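Local coordinates for protein putative modulator of DNA gyrase (PDB 1VPB) that is of uncertain function but belongs to the PmbA/TldD (peptidase U62) family and is probably a metallopeptidase, at residues A271-N276 against K338-D343; Y308-G313 against T345-S350. All blocks are in the same frame, centred on the assembly; numbering follows the deposited sequence. Where two conformers were deposited one is given.

Contact 1 of 2, residues A271-N276 against K338-D343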
loop_
_atom_site.group_PDB
_atom_site.type_symbol
_atom_site.label_atom_id
_atom_site.label_comp_id
_atom_site.label_asym_id
_atom_site.label_seq_id
_atom_site.Cartn_x
_atom_site.Cartn_y
_atom_site.Cartn_z
ATOM N N ALA A 271 -2.744 -20.322 6.740
ATOM C CA ALA A 271 -1.397 -20.580 7.243
ATOM C C ALA A 271 -1.192 -22.016 7.693
ATOM O O ALA A 271 -0.149 -22.626 7.431
ATOM C CB ALA A 271 -1.050 -19.590 8.374
ATOM N N LEU A 272 -2.198 -22.573 8.370
ATOM C CA LEU A 272 -2.147 -23.934 8.862
ATOM C C LEU A 272 -2.131 -24.896 7.669
ATOM O O LEU A 272 -1.357 -25.852 7.641
ATOM C CB LEU A 272 -3.364 -24.216 9.741
ATOM C CG LEU A 272 -3.370 -23.381 11.030
ATOM C CD1 LEU A 272 -4.755 -23.377 11.649
ATOM C CD2 LEU A 272 -2.272 -23.835 12.012
ATOM N N GLN A 273 -2.957 -24.580 6.682
ATOM C CA GLN A 273 -3.153 -25.464 5.522
ATOM C C GLN A 273 -1.889 -25.504 4.707
ATOM O O GLN A 273 -1.508 -26.573 4.157
ATOM C CB GLN A 273 -4.343 -24.950 4.690
ATOM C CG GLN A 273 -4.793 -25.938 3.581
ATOM C CD GLN A 273 -3.944 -25.863 2.339
ATOM O OE1 GLN A 273 -3.496 -24.778 1.961
ATOM N NE2 GLN A 273 -3.756 -27.007 1.670
ATOM N N GLN A 274 -1.224 -24.360 4.646
ATOM C CA GLN A 274 0.015 -24.193 3.904
ATOM C C GLN A 274 1.237 -24.525 4.745
ATOM O O GLN A 274 2.352 -24.167 4.348
ATOM C CB GLN A 274 0.121 -22.752 3.416
ATOM C CG GLN A 274 -0.964 -22.340 2.464
ATOM C CD GLN A 274 -1.083 -20.836 2.328
ATOM O OE1 GLN A 274 -0.128 -20.094 2.600
ATOM N NE2 GLN A 274 -2.257 -20.378 1.921
ATOM N N LYS A 275 1.039 -25.202 5.881
ATOM C CA LYS A 275 2.126 -25.625 6.754
ATOM C C LYS A 275 3.163 -24.523 6.964
ATOM O O LYS A 275 4.392 -24.739 6.958
ATOM C CB LYS A 275 2.713 -26.968 6.287
ATOM C CG LYS A 275 1.737 -28.077 6.666
ATOM C CD LYS A 275 1.893 -29.384 5.930
ATOM C CE LYS A 275 0.899 -30.394 6.527
ATOM N NZ LYS A 275 0.740 -31.609 5.673
ATOM N N ASN A 276 2.631 -23.326 7.177
ATOM C CA ASN A 276 3.387 -22.120 7.484
ATOM C C ASN A 276 2.848 -21.431 8.762
ATOM O O ASN A 276 2.532 -20.232 8.754
ATOM C CB ASN A 276 3.283 -21.144 6.319
ATOM C CG ASN A 276 4.374 -20.065 6.359
ATOM O OD1 ASN A 276 5.419 -20.261 6.948
ATOM N ND2 ASN A 276 4.098 -18.912 5.766
ATOM N N LYS A 338 -12.313 -27.622 4.467
ATOM C CA LYS A 338 -12.473 -28.715 3.494
ATOM C C LYS A 338 -11.131 -29.284 3.047
ATOM O O LYS A 338 -10.965 -30.531 2.993
ATOM C CB LYS A 338 -13.307 -28.248 2.298
ATOM C CG LYS A 338 -13.811 -29.397 1.426
ATOM C CD LYS A 338 -14.946 -28.989 0.583
ATOM C CE LYS A 338 -15.331 -30.054 -0.460
ATOM N NZ LYS A 338 -15.784 -31.322 0.242
ATOM N N LYS A 339 -10.157 -28.421 2.806
ATOM C CA LYS A 339 -8.842 -28.863 2.379
ATOM C C LYS A 339 -8.107 -29.669 3.415
ATOM O O LYS A 339 -7.401 -30.632 3.100
ATOM C CB LYS A 339 -7.975 -27.687 1.981
ATOM C CG LYS A 339 -8.514 -26.961 0.798
ATOM C CD LYS A 339 -7.584 -25.928 0.304
ATOM C CE LYS A 339 -6.666 -26.439 -0.773
ATOM N NZ LYS A 339 -5.924 -25.247 -1.306
ATOM N N MET A 340 -8.273 -29.273 4.665
ATOM C CA MET A 340 -7.580 -29.906 5.742
ATOM C C MET A 340 -8.318 -31.101 6.292
ATOM O O MET A 340 -7.730 -31.880 7.052
ATOM C CB MET A 340 -7.333 -28.889 6.856
ATOM C CG MET A 340 -6.263 -27.880 6.463
ATOM S SD MET A 340 -5.543 -26.973 7.810
ATOM C CE MET A 340 -6.876 -25.892 8.051
ATOM N N GLY A 341 -9.590 -31.232 5.951
ATOM C CA GLY A 341 -10.429 -32.278 6.470
ATOM C C GLY A 341 -10.777 -32.095 7.931
ATOM O O GLY A 341 -10.789 -33.054 8.705
ATOM N N VAL A 342 -11.043 -30.845 8.325
ATOM C CA VAL A 342 -11.345 -30.545 9.720
ATOM C C VAL A 342 -12.588 -29.660 9.740
ATOM O O VAL A 342 -13.093 -29.267 8.687
ATOM C CB VAL A 342 -10.217 -29.832 10.415
ATOM C CG1 VAL A 342 -8.917 -30.647 10.414
ATOM C CG2 VAL A 342 -9.970 -28.463 9.761
ATOM N N ASP A 343 -13.096 -29.394 10.938
ATOM C CA ASP A 343 -14.291 -28.582 11.073
ATOM C C ASP A 343 -13.935 -27.104 10.971
ATOM O O ASP A 343 -12.948 -26.646 11.571
ATOM C CB ASP A 343 -14.918 -28.772 12.436
ATOM C CG ASP A 343 -15.504 -30.157 12.641
ATOM O OD1 ASP A 343 -15.910 -30.799 11.658
ATOM O OD2 ASP A 343 -15.604 -30.643 13.787
#
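Met340 and Lys339 pack against Gln273 and Leu272 where the ends of two short helices, 269-273 and 334-340, meet near the surface of the C-terminal metallopeptidase family region. The contact is van der Waals packing and small, with 202 Å² buried over both sides. The backbones come closest at Gln273 and Met340, whose CA atoms are 6.3 Å apart.

The thioether of Met340 makes the closest approach. Its SD lies against the backbone of the other helix, 3.6 Å from Gln273 CA, and also reaches Leu272 CB at 4.0 Å. The chain leaves the backbone with CG anti to its own carbonyl carbon (chi1 -72°) and runs extended through chi2, which carries the sulfur across the gap. Farther back, the Met340 CG methylene rests on Gln273 CG at 3.8 Å.

Gln273 is the other main partner. Its CG sits anti to the backbone N (chi1 -170°), and a bend at chi2 turns the amide onto the methylenes of Lys339. The two chains pass at a slant, with Gln273 NE2 3.8 Å from Lys339 CE. The ammonium end has its polar partner elsewhere, as Lys339 NZ is hydrogen-bonded to Tyr335 OH. Leu272 is buried and also touches the loop residues Ser277 and Tyr330.

Both helices end in the same way. Asn276 N bonds to Ala271 O and Lys275 N to Leu272 O (3.0 Å), with Lys275 at positive phi. Gly341 takes the equivalent place after helix 334-340, although its bond to Lys338 O is weak. This is side-chain packing between two helix C-termini, each closed by a Schellman motif.

Contact 2 of 2, residues Y308-G313 against T345-S350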
loop_
_atom_site.group_PDB
_atom_site.type_symbol
_atom_site.label_atom_id
_atom_site.label_comp_id
_atom_site.label_asym_id
_atom_site.label_seq_id
_atom_site.Cartn_x
_atom_site.Cartn_y
_atom_site.Cartn_z
ATOM N N TYR A 308 -22.148 -9.915 13.663
ATOM C CA TYR A 308 -22.857 -11.179 13.832
ATOM C C TYR A 308 -22.527 -12.276 12.803
ATOM O O TYR A 308 -22.905 -13.400 12.984
ATOM C CB TYR A 308 -24.360 -10.928 13.821
ATOM C CG TYR A 308 -24.865 -10.293 15.125
ATOM C CD1 TYR A 308 -24.465 -10.811 16.336
ATOM C CD2 TYR A 308 -25.686 -9.161 15.108
ATOM C CE1 TYR A 308 -24.912 -10.238 17.526
ATOM C CE2 TYR A 308 -26.148 -8.572 16.315
ATOM C CZ TYR A 308 -25.745 -9.150 17.521
ATOM O OH TYR A 308 -26.179 -8.587 18.736
ATOM N N PHE A 309 -21.823 -11.890 11.744
ATOM C CA PHE A 309 -21.414 -12.876 10.744
ATOM C C PHE A 309 -20.135 -12.420 10.058
ATOM O O PHE A 309 -19.846 -11.234 10.003
ATOM C CB PHE A 309 -22.524 -13.144 9.709
ATOM C CG PHE A 309 -23.143 -11.926 9.142
ATOM C CD1 PHE A 309 -24.262 -11.328 9.761
ATOM C CD2 PHE A 309 -22.666 -11.379 7.959
ATOM C CE1 PHE A 309 -24.844 -10.230 9.226
ATOM C CE2 PHE A 309 -23.275 -10.271 7.418
ATOM C CZ PHE A 309 -24.347 -9.678 8.100
ATOM N N ASP A 310 -19.408 -13.383 9.492
ATOM C CA ASP A 310 -18.268 -13.026 8.661
ATOM C C ASP A 310 -18.674 -12.909 7.217
ATOM O O ASP A 310 -19.869 -12.987 6.864
ATOM C CB ASP A 310 -17.121 -13.999 8.876
ATOM C CG ASP A 310 -17.334 -15.377 8.246
ATOM O OD1 ASP A 310 -18.397 -15.672 7.604
ATOM O OD2 ASP A 310 -16.390 -16.220 8.336
ATOM N N ASN A 311 -17.683 -12.740 6.327
ATOM C CA ASN A 311 -18.070 -12.586 4.907
ATOM C C ASN A 311 -18.620 -13.808 4.164
ATOM O O ASN A 311 -19.097 -13.678 3.016
ATOM C CB ASN A 311 -16.863 -11.947 4.182
ATOM C CG ASN A 311 -16.603 -10.503 4.631
ATOM O OD1 ASN A 311 -17.349 -9.921 5.464
ATOM N ND2 ASN A 311 -15.547 -9.886 4.051
ATOM N N GLU A 312 -18.585 -14.989 4.775
ATOM C CA GLU A 312 -19.137 -16.191 4.268
ATOM C C GLU A 312 -20.552 -16.429 4.866
ATOM O O GLU A 312 -21.077 -17.516 4.678
ATOM C CB GLU A 312 -18.313 -17.443 4.705
ATOM C CG GLU A 312 -16.883 -17.587 4.328
ATOM C CD GLU A 312 -16.541 -19.066 4.271
ATOM O OE1 GLU A 312 -16.278 -19.727 5.303
ATOM O OE2 GLU A 312 -16.610 -19.578 3.173
ATOM N N GLY A 313 -21.051 -15.473 5.662
ATOM C CA GLY A 313 -22.354 -15.580 6.343
ATOM C C GLY A 313 -22.370 -16.375 7.657
ATOM O O GLY A 313 -23.447 -16.512 8.269
ATOM N N THR A 345 -14.516 -23.082 11.710
ATOM C CA THR A 345 -14.898 -22.263 12.850
ATOM C C THR A 345 -15.480 -20.917 12.450
ATOM O O THR A 345 -16.709 -20.739 12.376
ATOM C CB THR A 345 -13.705 -22.161 13.887
ATOM O OG1 THR A 345 -12.501 -21.621 13.268
ATOM C CG2 THR A 345 -13.334 -23.490 14.382
ATOM N N ILE A 346 -14.607 -19.971 12.152
ATOM C CA ILE A 346 -14.961 -18.703 11.604
ATOM C C ILE A 346 -13.693 -18.240 10.892
ATOM O O ILE A 346 -12.604 -18.624 11.282
ATOM C CB ILE A 346 -15.423 -17.700 12.717
ATOM C CG1 ILE A 346 -16.096 -16.428 12.124
ATOM C CG2 ILE A 346 -14.289 -17.332 13.625
ATOM C CD1 ILE A 346 -17.488 -16.623 11.693
ATOM N N SER A 347 -13.848 -17.387 9.905
ATOM C CA SER A 347 -12.711 -16.973 9.049
ATOM C C SER A 347 -11.676 -16.125 9.764
ATOM O O SER A 347 -10.485 -16.075 9.404
ATOM C CB SER A 347 -13.232 -16.248 7.832
ATOM O OG SER A 347 -13.870 -15.067 8.211
ATOM N N GLY A 348 -12.088 -15.446 10.826
ATOM C CA GLY A 348 -11.138 -14.633 11.600
ATOM C C GLY A 348 -11.796 -14.087 12.866
ATOM O O GLY A 348 -13.039 -14.153 13.026
ATOM N N SER A 349 -10.959 -13.585 13.751
ATOM C CA SER A 349 -11.454 -12.940 14.979
ATOM C C SER A 349 -12.159 -11.639 14.700
ATOM O O SER A 349 -12.050 -11.086 13.605
ATOM C CB SER A 349 -10.285 -12.687 15.939
ATOM O OG SER A 349 -9.306 -11.851 15.361
ATOM N N SER A 350 -12.911 -11.142 15.704
ATOM C CA SER A 350 -13.708 -9.944 15.556
ATOM C C SER A 350 -13.278 -8.887 16.572
ATOM O O SER A 350 -12.895 -7.791 16.198
ATOM C CB SER A 350 -15.163 -10.257 15.726
ATOM O OG SER A 350 -15.660 -11.153 14.703
HETATM O O HOH W 1 -14.884 -12.098 6.978
#
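An Asx turn overlapping a type I beta turn presents the carboxylate of Asp310 to Ser347, linking two irregular loops of the C-terminal metallopeptidase family region. The contact is buried and small, at 148 Å². One oxygen of the aspartate serves the opposite loop and the other serves its own.

Asp310 OD2 takes two bonds from Ser347. The hydroxyl OG donates at 2.8 Å, on the anti side of the carboxylate and 34° out of its plane. The backbone N donates at 3.2 Å and meets OD2 nearly along the C-O axis. The serine holds OG between its backbone N and carbonyl carbon (chi1 64°), which keeps the hydroxyl on the same acceptor as its own amide. This double grip should limit rotation of the carboxylate.

The second oxygen, Asp310 OD1, closes the Asx turn. It accepts from Glu312 N at 2.9 Å, from well above the carboxylate plane, and from Ile314 N, the next residue along the same loop after Gly313. The beta turn itself is closed by Gly313 N on Asp310 O at 3.0 Å.

Ile346 packs against the oxygen that Ser347 grips. Its CD1 methyl lies 3.6 Å from Asp310 OD2, and the two side chains run past each other in opposite directions. A water accepts from Asn311 N and makes a weak bond to Ser347 OG, a second, looser link between the loops.

Segment 308-313 belongs to the loop that connects strand 294-296 to strand 319-323, and the 345-350 loop runs from helix 334-340 to strand 352-354. Ile346 also packs on Arg319 of strand 319-323, while Ser350 N bonds to Asp296 of strand 294-296.

How the contacts relate
The two contacts lie on the same side of the chain's centre, with their own centres about 17 Å apart. Along the chain their segments alternate: 271-276, 308-313, 338-343, then 345-350. The second segment of contact 1 is thus separated by a single residue from that of contact 2, and the chain leaving helix 334-340 leads from one to the other. Apart from this adjacency in sequence, contact 1 and contact 2 do not touch each other. Contact 1 is partly buried van der Waals packing of helix ends, whereas contact 2 is a buried polar link centred on a carboxylate. Tyr330 is met by the side chain of Leu272, and its carbonyl oxygen is hydrogen-bonded to Thr345 OG1.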